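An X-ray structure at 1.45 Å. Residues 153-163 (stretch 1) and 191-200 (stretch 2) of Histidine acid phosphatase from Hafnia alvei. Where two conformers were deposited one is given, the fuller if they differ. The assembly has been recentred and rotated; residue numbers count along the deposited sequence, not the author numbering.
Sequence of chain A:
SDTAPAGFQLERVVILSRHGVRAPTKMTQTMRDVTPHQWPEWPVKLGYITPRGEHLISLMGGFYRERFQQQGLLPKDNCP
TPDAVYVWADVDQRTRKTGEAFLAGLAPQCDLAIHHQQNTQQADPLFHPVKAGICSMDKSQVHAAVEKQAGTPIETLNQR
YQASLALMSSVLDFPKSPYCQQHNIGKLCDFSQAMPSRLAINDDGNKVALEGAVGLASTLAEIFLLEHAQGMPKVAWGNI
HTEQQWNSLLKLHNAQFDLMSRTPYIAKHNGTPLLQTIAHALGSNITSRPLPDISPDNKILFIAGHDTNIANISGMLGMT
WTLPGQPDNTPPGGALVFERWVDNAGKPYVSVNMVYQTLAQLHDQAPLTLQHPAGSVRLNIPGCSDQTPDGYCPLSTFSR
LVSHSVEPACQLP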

# COMPACT_ATOMS: atom_id res chain seq x y z
N PRO A 153 5.58 24.25 9.15
CA PRO A 153 5.51 23.63 10.46
C PRO A 153 4.25 22.79 10.59
O PRO A 153 3.14 23.16 10.20
CB PRO A 153 5.49 24.84 11.40
CG PRO A 153 6.29 25.86 10.69
CD PRO A 153 5.85 25.70 9.26
N ILE A 154 4.40 21.60 11.14
CA ILE A 154 3.29 20.64 11.18
C ILE A 154 2.13 21.14 12.00
O ILE A 154 0.98 20.81 11.69
CB ILE A 154 3.71 19.24 11.70
CG1 ILE A 154 4.54 18.54 10.65
CG2 ILE A 154 2.49 18.37 11.99
CD1 ILE A 154 3.94 18.60 9.27
N GLU A 155 2.40 21.98 13.01
CA GLU A 155 1.35 22.54 13.87
C GLU A 155 0.33 23.36 13.06
O GLU A 155 -0.79 23.62 13.52
CB GLU A 155 1.96 23.41 14.97
CG GLU A 155 2.70 22.66 16.10
CD GLU A 155 4.05 22.03 15.72
OE1 GLU A 155 4.58 22.29 14.59
OE2 GLU A 155 4.60 21.26 16.54
N THR A 156 0.73 23.75 11.85
CA THR A 156 -0.13 24.57 10.98
C THR A 156 -0.82 23.78 9.87
O THR A 156 -1.50 24.33 9.02
CB THR A 156 0.66 25.76 10.34
OG1 THR A 156 1.58 25.30 9.34
CG2 THR A 156 1.41 26.57 11.38
N LEU A 157 -0.65 22.46 9.88
CA LEU A 157 -1.11 21.63 8.75
C LEU A 157 -2.61 21.73 8.48
O LEU A 157 -3.02 21.65 7.32
CB LEU A 157 -0.75 20.17 9.00
CG LEU A 157 -0.92 19.23 7.82
CD1 LEU A 157 0.08 19.53 6.72
CD2 LEU A 157 -0.82 17.78 8.24
N ASN A 158 -3.44 21.89 9.51
CA ASN A 158 -4.88 21.90 9.25
C ASN A 158 -5.24 23.06 8.30
O ASN A 158 -6.26 22.98 7.60
CB ASN A 158 -5.72 22.11 10.51
CG ASN A 158 -5.67 20.93 11.48
OD1 ASN A 158 -4.99 19.93 11.22
ND2 ASN A 158 -6.44 21.06 12.56
N GLN A 159 -4.48 24.13 8.33
CA GLN A 159 -4.79 25.29 7.50
C GLN A 159 -4.68 25.03 6.00
O GLN A 159 -5.22 25.83 5.22
CB GLN A 159 -3.94 26.48 7.93
CG GLN A 159 -4.22 26.97 9.35
CD GLN A 159 -5.70 26.96 9.77
OE1 GLN A 159 -6.10 26.24 10.72
NE2 GLN A 159 -6.53 27.69 9.04
N ARG A 160 -3.99 23.96 5.64
CA ARG A 160 -3.82 23.55 4.26
C ARG A 160 -5.07 22.83 3.75
O ARG A 160 -5.27 22.68 2.54
CB ARG A 160 -2.59 22.63 4.12
CG ARG A 160 -2.34 22.06 2.74
CD ARG A 160 -1.01 21.38 2.70
NE ARG A 160 0.09 22.32 2.84
CZ ARG A 160 1.36 21.96 3.02
NH1 ARG A 160 1.68 20.66 3.17
NH2 ARG A 160 2.29 22.93 3.07
N TYR A 161 -5.89 22.33 4.66
CA TYR A 161 -6.99 21.42 4.32
C TYR A 161 -8.33 21.86 4.87
O TYR A 161 -9.16 21.02 5.27
CB TYR A 161 -6.65 20.00 4.80
CG TYR A 161 -5.43 19.45 4.16
CD1 TYR A 161 -5.41 19.09 2.83
CD2 TYR A 161 -4.26 19.34 4.87
CE1 TYR A 161 -4.25 18.60 2.23
CE2 TYR A 161 -3.09 18.89 4.30
CZ TYR A 161 -3.09 18.51 2.97
OH TYR A 161 -1.94 18.10 2.32
N GLN A 162 -8.61 23.15 4.86
CA GLN A 162 -9.82 23.66 5.46
C GLN A 162 -11.09 23.08 4.83
O GLN A 162 -11.98 22.64 5.56
CB GLN A 162 -9.79 25.17 5.48
CG GLN A 162 -8.80 25.70 6.52
CD GLN A 162 -9.11 25.21 7.98
OE1 GLN A 162 -8.45 24.31 8.55
NE2 GLN A 162 -10.14 25.82 8.58
N ALA A 163 -11.18 23.04 3.52
CA ALA A 163 -12.40 22.50 2.88
C ALA A 163 -12.64 21.02 3.16
O ALA A 163 -13.76 20.58 3.46
CB ALA A 163 -12.34 22.74 1.38
N PHE A 191 -14.18 21.35 13.92
CA PHE A 191 -13.35 20.15 13.84
C PHE A 191 -11.89 20.51 13.74
O PHE A 191 -11.07 19.98 14.50
CB PHE A 191 -13.82 19.30 12.64
CG PHE A 191 -13.18 17.93 12.53
CD1 PHE A 191 -13.59 16.90 13.35
CD2 PHE A 191 -12.27 17.63 11.53
CE1 PHE A 191 -13.06 15.63 13.22
CE2 PHE A 191 -11.73 16.36 11.41
CZ PHE A 191 -12.12 15.36 12.25
N SER A 192 -11.55 21.41 12.84
CA SER A 192 -10.15 21.84 12.67
C SER A 192 -9.59 22.57 13.92
O SER A 192 -8.48 22.25 14.36
CB SER A 192 -10.02 22.74 11.44
OG SER A 192 -8.66 23.23 11.31
N GLN A 193 -10.33 23.51 14.47
CA GLN A 193 -9.88 24.30 15.62
C GLN A 193 -9.71 23.41 16.85
O GLN A 193 -8.79 23.61 17.63
CB GLN A 193 -10.93 25.38 15.91
CG GLN A 193 -10.49 26.45 16.92
CD GLN A 193 -10.48 25.96 18.36
OE1 GLN A 193 -11.30 25.15 18.75
NE2 GLN A 193 -9.53 26.47 19.16
N ALA A 194 -10.63 22.47 17.01
CA ALA A 194 -10.62 21.57 18.17
C ALA A 194 -9.41 20.64 18.20
O ALA A 194 -9.01 20.19 19.29
CB ALA A 194 -11.90 20.77 18.23
N MET A 195 -8.87 20.31 17.03
CA MET A 195 -7.86 19.27 16.87
C MET A 195 -6.71 19.74 15.99
O MET A 195 -6.53 19.25 14.88
CB MET A 195 -8.46 17.99 16.30
CG MET A 195 -9.42 17.38 17.29
SD MET A 195 -10.16 15.85 16.63
CE MET A 195 -11.87 16.34 16.55
N PRO A 196 -5.91 20.67 16.52
CA PRO A 196 -4.72 21.07 15.77
C PRO A 196 -3.78 19.92 15.46
O PRO A 196 -3.69 18.95 16.23
CB PRO A 196 -4.07 22.11 16.68
CG PRO A 196 -4.52 21.72 18.04
CD PRO A 196 -5.95 21.27 17.86
N SER A 197 -3.12 19.95 14.31
CA SER A 197 -2.13 18.93 13.99
C SER A 197 -0.90 19.02 14.90
O SER A 197 -0.46 20.12 15.27
CB SER A 197 -1.67 19.04 12.50
OG SER A 197 -2.66 18.63 11.60
N ARG A 198 -0.34 17.86 15.25
CA ARG A 198 0.99 17.82 15.80
C ARG A 198 1.59 16.45 15.55
O ARG A 198 0.87 15.47 15.36
CB ARG A 198 1.06 18.19 17.28
CG ARG A 198 0.68 17.06 18.17
CD ARG A 198 0.64 17.45 19.61
NE ARG A 198 0.21 16.30 20.42
CZ ARG A 198 1.04 15.42 20.99
NH1 ARG A 198 2.34 15.48 20.85
NH2 ARG A 198 0.55 14.42 21.70
N LEU A 199 2.89 16.38 15.55
CA LEU A 199 3.58 15.14 15.39
C LEU A 199 3.97 14.62 16.79
O LEU A 199 4.62 15.31 17.57
CB LEU A 199 4.83 15.36 14.52
CG LEU A 199 5.65 14.16 14.11
CD1 LEU A 199 4.81 13.25 13.29
CD2 LEU A 199 6.90 14.54 13.33
N ALA A 200 3.54 13.40 17.12
CA ALA A 200 3.79 12.77 18.40
C ALA A 200 4.70 11.58 18.23
O ALA A 200 4.48 10.78 17.34
CB ALA A 200 2.46 12.33 19.02
O HOH W 1 -3.01 22.33 12.50
O HOH W 2 4.54 18.60 16.18
O HOH W 3 -8.48 25.70 12.47

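The two stretches meet over a small area, 432 Å² with both sides summed, and the contact is organised around the side chain of Asn158. Stretch 1 opens with a 3-10 segment, residues 154-156, and continues through residues with helical phi/psi; stretch 2 leaves a helix at Met195 and enters a strand at Arg198. The backbones come closest at Glu155 and Ser197, whose CA atoms lie 5.0 Å apart. No ladder of backbone hydrogen bonds joins them, so side chains and water carry most of the polar contact.

Asn158, with its CA-to-CB bond directed toward stretch 2 and chi1 at -68° (m), uses both ends of its amide. Asn158 OD1 accepts from Ser197 OG at 2.7 Å, which fixes the direction of that hydroxyl. On the other end, Asn158 ND2 donates to Met195 O at 2.9 Å with an N-H...O angle of 164°, the best aligned of its bonds. The approaches of Asn158 ND2 to Ser192 O (3.0 Å, 126°) and Ser192 OG (3.3 Å, 134°) are bent, and both are weak. The Met195 carbonyl is available where the chain departs from helical phi/psi, whereas Ser192 O also takes a weak bond, 3.3 Å long, from Met195 N within its own stretch.

Water 1 satisfies backbone groups that have no direct partner across the contact. It donates to Glu155 O at 2.8 Å and accepts from Asn158 N at 3.1 Å and Ser197 N at 3.0 Å, tying the two stretches together beside the asparagine. Water 2 links the strand to an acidic side chain, donating to Glu155 OE2 at 2.7 Å and accepting from Leu199 N at 2.8 Å. Water 3 donates to both Gln159 OE1 (3.0 Å) and Ser192 OG (2.7 Å), so this serine hydroxyl receives a water bond besides the weak one from the amide.

Where the backbones are nearest, Glu155 CA lies 3.3 Å from Ser197 O, and the angle of 175° at the hydrogen marks a nearly linear CA-H...O contact. Ile154 O approaches Ser197 CB at 3.3 Å, but its hydrogen bond is local, from Leu157 N at 2.9 Å.

Nonpolar packing flanks this polar centre. The CA-to-CB bond of Ile154 is directed toward stretch 2, and Ile154 CG2 rests 4.1 Å from both Arg198 CA and Leu199 N, covering strand backbone. Leu157 CB lies 3.6 Å from Ser197 OG, placing aliphatic surface beside the hydroxyl that Asn158 engages.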